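Local structure of aminoacyl-histidine dipeptidase (Vibrio alginolyticus, 3MRU) at residues A[171-185]-A[427-439]. The protein probably hydrolyses dipeptides, with a preference for hydrophobic ones, as a zinc-dependent metallopeptidase of the M20C family. Sequence-based numbering, arbitrary orientation.
Sequences NTDSEQEGEVYMGCA and PNIMVIHAGLECG. With ZN (zinc ion), chain D.
The phenol ring of Y181 takes CG1 of I432 over one face, a CH-pi contact in which that carbon lies 4.1 Å from the ring centroid and 21° off the ring normal. M430 approaches differently: its CB sits near the ring plane at the edge, beside CE2, and the two side chains run side by side in the same direction. L436 reaches the CD1 side of the ring obliquely with its own CD1. With CG anti to the carbonyl carbon (chi1 -69°), the Y181 ring is set among these three aliphatic groups.

The backbones pair in parallel, Y181 with M430 and C184 with I432. M430 N donates to V180 O at 2.7 Å, and M182 N returns a straighter bond to M430 O at 3.1 Å. Ahead of the strand, N428 N bonds to G178 O at 2.7 Å. From G183 onward the bonds are weak, I432 N to G183 O and A185 N to I432 O.

V180 CG2 packs on I429 CG1 (3.5 Å) and on the P427 ring. M182 lays SD against I429 CG2 and CG against V431 CG2. Farther along, A185 CB rests over one face of the H433 imidazole, whose NE2 bonds to S349.

Near the start of 171-185, D173, also hydrogen-bonded to N120, binds zinc through OD2 at 2.4 Å, in a site shared with H80 and D119. Its OD1 lies 4.0 Å from E437 OE1, the carboxylate planes 47° apart.

The contact thus joins the metal-site loop to the branched mixed sheet, adding strand 430-432 in parallel to the start of the long strand 181-199; V180 and P427 touch F415 of helix 410-420, while strand 449-452 touches N171, V180 and Y181.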
loop_
_atom_site.group_PDB
_atom_site.type_symbol
_atom_site.label_atom_id
_atom_site.label_comp_id
_atom_site.label_asym_id
_atom_site.label_seq_id
_atom_site.Cartn_x
_atom_site.Cartn_y
_atom_site.Cartn_z
ATOM N N ASN A 171 -15.787 -2.273 4.714
ATOM C CA ASN A 171 -15.001 -2.848 3.674
ATOM C C ASN A 171 -14.549 -4.235 4.064
ATOM O O ASN A 171 -14.078 -4.467 5.176
ATOM C CB ASN A 171 -13.817 -1.972 3.343
ATOM C CG ASN A 171 -12.880 -2.647 2.383
ATOM O OD1 ASN A 171 -12.983 -2.462 1.176
ATOM N ND2 ASN A 171 -11.980 -3.473 2.908
ATOM N N THR A 172 -14.682 -5.155 3.119
ATOM C CA THR A 172 -14.427 -6.566 3.343
ATOM C C THR A 172 -13.154 -6.969 2.623
ATOM O O THR A 172 -13.022 -8.105 2.182
ATOM C CB THR A 172 -15.528 -7.370 2.714
ATOM O OG1 THR A 172 -15.310 -7.390 1.303
ATOM C CG2 THR A 172 -16.874 -6.727 2.966
ATOM N N ASP A 173 -12.219 -6.027 2.496
ATOM C CA ASP A 173 -11.069 -6.195 1.608
ATOM C C ASP A 173 -9.771 -6.542 2.355
ATOM O O ASP A 173 -8.750 -6.804 1.721
ATOM C CB ASP A 173 -10.902 -4.938 0.722
ATOM C CG ASP A 173 -10.068 -5.192 -0.549
ATOM O OD1 ASP A 173 -9.836 -4.218 -1.316
ATOM O OD2 ASP A 173 -9.652 -6.349 -0.790
ATOM N N SER A 174 -9.795 -6.555 3.686
ATOM C CA SER A 174 -8.620 -7.010 4.438
ATOM C C SER A 174 -8.483 -8.515 4.325
ATOM O O SER A 174 -9.464 -9.197 4.047
ATOM C CB SER A 174 -8.717 -6.637 5.914
ATOM O OG SER A 174 -7.903 -7.513 6.687
ATOM N N GLU A 175 -7.290 -9.040 4.573
ATOM C CA GLU A 175 -7.071 -10.486 4.438
ATOM C C GLU A 175 -6.624 -11.255 5.691
ATOM O O GLU A 175 -5.838 -12.203 5.591
ATOM C CB GLU A 175 -6.159 -10.801 3.242
ATOM C CG GLU A 175 -4.998 -9.825 3.037
ATOM C CD GLU A 175 -5.463 -8.506 2.459
ATOM O OE1 GLU A 175 -5.603 -7.538 3.244
ATOM O OE2 GLU A 175 -5.724 -8.453 1.229
ATOM N N GLN A 176 -7.126 -10.841 6.859
ATOM C CA GLN A 176 -7.034 -11.660 8.079
ATOM C C GLN A 176 -8.251 -11.598 9.017
ATOM O O GLN A 176 -8.793 -10.510 9.288
ATOM C CB GLN A 176 -5.786 -11.293 8.876
ATOM C CG GLN A 176 -5.168 -12.463 9.625
ATOM C CD GLN A 176 -4.227 -13.234 8.725
ATOM O OE1 GLN A 176 -4.085 -14.458 8.843
ATOM N NE2 GLN A 176 -3.588 -12.517 7.791
ATOM N N GLU A 177 -8.650 -12.779 9.511
ATOM C CA GLU A 177 -9.642 -12.899 10.584
ATOM C C GLU A 177 -8.990 -12.407 11.884
ATOM O O GLU A 177 -7.907 -12.887 12.270
ATOM C CB GLU A 177 -10.187 -14.341 10.677
ATOM C CG GLU A 177 -10.291 -14.952 12.113
ATOM C CD GLU A 177 -11.325 -14.279 13.034
ATOM O OE1 GLU A 177 -12.321 -13.706 12.542
ATOM O OE2 GLU A 177 -11.148 -14.336 14.266
ATOM N N GLY A 178 -9.649 -11.458 12.552
ATOM C CA GLY A 178 -9.098 -10.826 13.751
ATOM C C GLY A 178 -8.083 -9.713 13.524
ATOM O O GLY A 178 -7.256 -9.421 14.398
ATOM N N GLU A 179 -8.159 -9.100 12.341
ATOM C CA GLU A 179 -7.299 -7.992 11.937
ATOM C C GLU A 179 -8.087 -6.889 11.266
ATOM O O GLU A 179 -8.375 -6.968 10.085
ATOM C CB GLU A 179 -6.271 -8.517 10.945
ATOM C CG GLU A 179 -5.125 -9.255 11.594
ATOM C CD GLU A 179 -3.881 -9.275 10.723
ATOM O OE1 GLU A 179 -3.753 -8.368 9.853
ATOM O OE2 GLU A 179 -3.037 -10.192 10.913
ATOM N N VAL A 180 -8.419 -5.857 12.013
ATOM C CA VAL A 180 -9.146 -4.733 11.448
ATOM C C VAL A 180 -8.298 -3.504 11.094
ATOM O O VAL A 180 -7.156 -3.359 11.541
ATOM C CB VAL A 180 -10.300 -4.309 12.354
ATOM C CG1 VAL A 180 -11.602 -4.446 11.622
ATOM C CG2 VAL A 180 -10.298 -5.132 13.628
ATOM N N TYR A 181 -8.889 -2.636 10.277
ATOM C CA TYR A 181 -8.252 -1.409 9.825
ATOM C C TYR A 181 -9.118 -0.202 10.132
ATOM O O TYR A 181 -10.302 -0.174 9.792
ATOM C CB TYR A 181 -7.931 -1.472 8.325
ATOM C CG TYR A 181 -6.834 -2.453 7.995
ATOM C CD1 TYR A 181 -6.933 -3.291 6.890
ATOM C CD2 TYR A 181 -5.710 -2.566 8.806
ATOM C CE1 TYR A 181 -5.931 -4.213 6.599
ATOM C CE2 TYR A 181 -4.710 -3.469 8.525
ATOM C CZ TYR A 181 -4.821 -4.293 7.423
ATOM O OH TYR A 181 -3.818 -5.198 7.145
ATOM N N MET A 182 -8.531 0.788 10.794
ATOM C CA MET A 182 -9.262 2.009 11.109
ATOM C C MET A 182 -8.643 3.213 10.417
ATOM O O MET A 182 -9.160 4.341 10.523
ATOM C CB MET A 182 -9.360 2.238 12.618
ATOM C CG MET A 182 -8.031 2.259 13.349
ATOM S SD MET A 182 -8.259 2.402 15.134
ATOM C CE MET A 182 -9.196 3.944 15.280
ATOM N N GLY A 183 -7.549 2.971 9.697
ATOM C CA GLY A 183 -6.899 4.030 8.955
ATOM C C GLY A 183 -5.777 3.544 8.076
ATOM O O GLY A 183 -5.230 2.440 8.272
ATOM N N CYS A 184 -5.428 4.387 7.099
ATOM C CA CYS A 184 -4.223 4.172 6.291
ATOM C C CYS A 184 -3.587 5.476 5.816
ATOM O O CYS A 184 -4.169 6.548 5.935
ATOM C CB CYS A 184 -4.516 3.248 5.103
ATOM S SG CYS A 184 -5.677 3.936 3.956
ATOM N N ALA A 185 -2.384 5.349 5.276
ATOM C CA ALA A 185 -1.639 6.474 4.738
ATOM C C ALA A 185 -1.988 6.780 3.290
ATOM O O ALA A 185 -2.163 5.876 2.475
ATOM C CB ALA A 185 -0.139 6.209 4.869
ATOM N N PRO A 427 -9.865 -8.027 18.628
ATOM C CA PRO A 427 -9.174 -8.248 17.366
ATOM C C PRO A 427 -7.870 -7.494 17.399
ATOM O O PRO A 427 -7.657 -6.687 18.306
ATOM C CB PRO A 427 -10.165 -7.742 16.321
ATOM C CG PRO A 427 -11.019 -6.762 17.040
ATOM C CD PRO A 427 -11.060 -7.167 18.472
ATOM N N ASN A 428 -7.021 -7.696 16.398
ATOM C CA ASN A 428 -5.771 -6.952 16.305
ATOM C C ASN A 428 -6.024 -5.732 15.419
ATOM O O ASN A 428 -5.627 -5.707 14.254
ATOM C CB ASN A 428 -4.664 -7.829 15.720
ATOM C CG ASN A 428 -3.468 -7.022 15.248
ATOM O OD1 ASN A 428 -2.598 -7.534 14.544
ATOM N ND2 ASN A 428 -3.421 -5.754 15.636
ATOM N N ILE A 429 -6.694 -4.726 15.977
ATOM C CA ILE A 429 -7.040 -3.506 15.226
ATOM C C ILE A 429 -5.754 -2.804 14.807
ATOM O O ILE A 429 -4.810 -2.758 15.585
ATOM C CB ILE A 429 -7.894 -2.520 16.055
ATOM C CG1 ILE A 429 -9.277 -3.094 16.325
ATOM C CG2 ILE A 429 -8.080 -1.182 15.335
ATOM C CD1 ILE A 429 -10.079 -2.391 17.411
ATOM N N MET A 430 -5.720 -2.262 13.584
ATOM C CA MET A 430 -4.481 -1.710 13.014
ATOM C C MET A 430 -4.603 -0.420 12.209
ATOM O O MET A 430 -5.703 0.077 11.952
ATOM C CB MET A 430 -3.805 -2.746 12.138
ATOM C CG MET A 430 -3.056 -3.750 12.919
ATOM S SD MET A 430 -1.986 -4.699 11.851
ATOM C CE MET A 430 -0.421 -3.834 12.080
ATOM N N VAL A 431 -3.444 0.119 11.838
ATOM C CA VAL A 431 -3.326 1.228 10.896
ATOM C C VAL A 431 -2.109 0.922 10.037
ATOM O O VAL A 431 -0.997 0.871 10.550
ATOM C CB VAL A 431 -3.139 2.590 11.604
ATOM C CG1 VAL A 431 -2.821 3.672 10.605
ATOM C CG2 VAL A 431 -4.382 2.975 12.323
ATOM N N ILE A 432 -2.307 0.673 8.746
ATOM C CA ILE A 432 -1.153 0.424 7.879
ATOM C C ILE A 432 -0.679 1.698 7.241
ATOM O O ILE A 432 -1.470 2.556 6.835
ATOM C CB ILE A 432 -1.330 -0.678 6.759
ATOM C CG1 ILE A 432 -2.790 -0.895 6.375
ATOM C CG2 ILE A 432 -0.658 -1.979 7.161
ATOM C CD1 ILE A 432 -3.398 0.224 5.557
ATOM N N HIS A 433 0.635 1.804 7.151
ATOM C CA HIS A 433 1.242 2.950 6.548
ATOM C C HIS A 433 1.304 2.615 5.066
ATOM O O HIS A 433 2.398 2.483 4.491
ATOM C CB HIS A 433 2.633 3.186 7.147
ATOM C CG HIS A 433 3.025 4.623 7.170
ATOM N ND1 HIS A 433 2.301 5.574 7.852
ATOM C CD2 HIS A 433 4.044 5.278 6.572
ATOM C CE1 HIS A 433 2.859 6.755 7.669
ATOM N NE2 HIS A 433 3.923 6.602 6.903
ATOM N N ALA A 434 0.112 2.472 4.466
ATOM C CA ALA A 434 -0.043 2.047 3.076
ATOM C C ALA A 434 -1.407 2.451 2.501
ATOM O O ALA A 434 -2.286 2.930 3.217
ATOM C CB ALA A 434 0.193 0.579 2.909
ATOM N N GLY A 435 -1.573 2.256 1.196
ATOM C CA GLY A 435 -2.805 2.620 0.509
ATOM C C GLY A 435 -3.788 1.474 0.401
ATOM O O GLY A 435 -3.424 0.364 0.015
ATOM N N LEU A 436 -5.032 1.765 0.777
ATOM C CA LEU A 436 -6.165 0.865 0.645
ATOM C C LEU A 436 -7.328 1.627 0.014
ATOM O O LEU A 436 -7.503 2.825 0.265
ATOM C CB LEU A 436 -6.629 0.354 2.005
ATOM C CG LEU A 436 -5.715 -0.185 3.102
ATOM C CD1 LEU A 436 -6.591 -0.468 4.318
ATOM C CD2 LEU A 436 -4.918 -1.421 2.715
ATOM N N GLU A 437 -8.132 0.910 -0.776
ATOM C CA GLU A 437 -9.309 1.454 -1.437
ATOM C C GLU A 437 -10.185 2.288 -0.511
ATOM O O GLU A 437 -10.587 3.388 -0.863
ATOM C CB GLU A 437 -10.123 0.310 -2.011
ATOM C CG GLU A 437 -11.334 0.711 -2.838
ATOM C CD GLU A 437 -11.836 -0.459 -3.660
ATOM O OE1 GLU A 437 -12.143 -1.517 -3.048
ATOM O OE2 GLU A 437 -11.889 -0.333 -4.913
ATOM N N CYS A 438 -10.480 1.786 0.678
ATOM C CA CYS A 438 -11.322 2.565 1.600
ATOM C C CYS A 438 -10.749 3.944 1.974
ATOM O O CYS A 438 -11.449 4.783 2.554
ATOM C CB CYS A 438 -11.722 1.758 2.856
ATOM S SG CYS A 438 -10.366 0.929 3.733
ATOM N N GLY A 439 -9.480 4.172 1.649
ATOM C CA GLY A 439 -8.869 5.479 1.844
ATOM C C GLY A 439 -9.542 6.480 0.925
ATOM O O GLY A 439 -10.156 7.454 1.395
HETATM ZN ZN ZN D . -8.353 -6.476 -2.766
#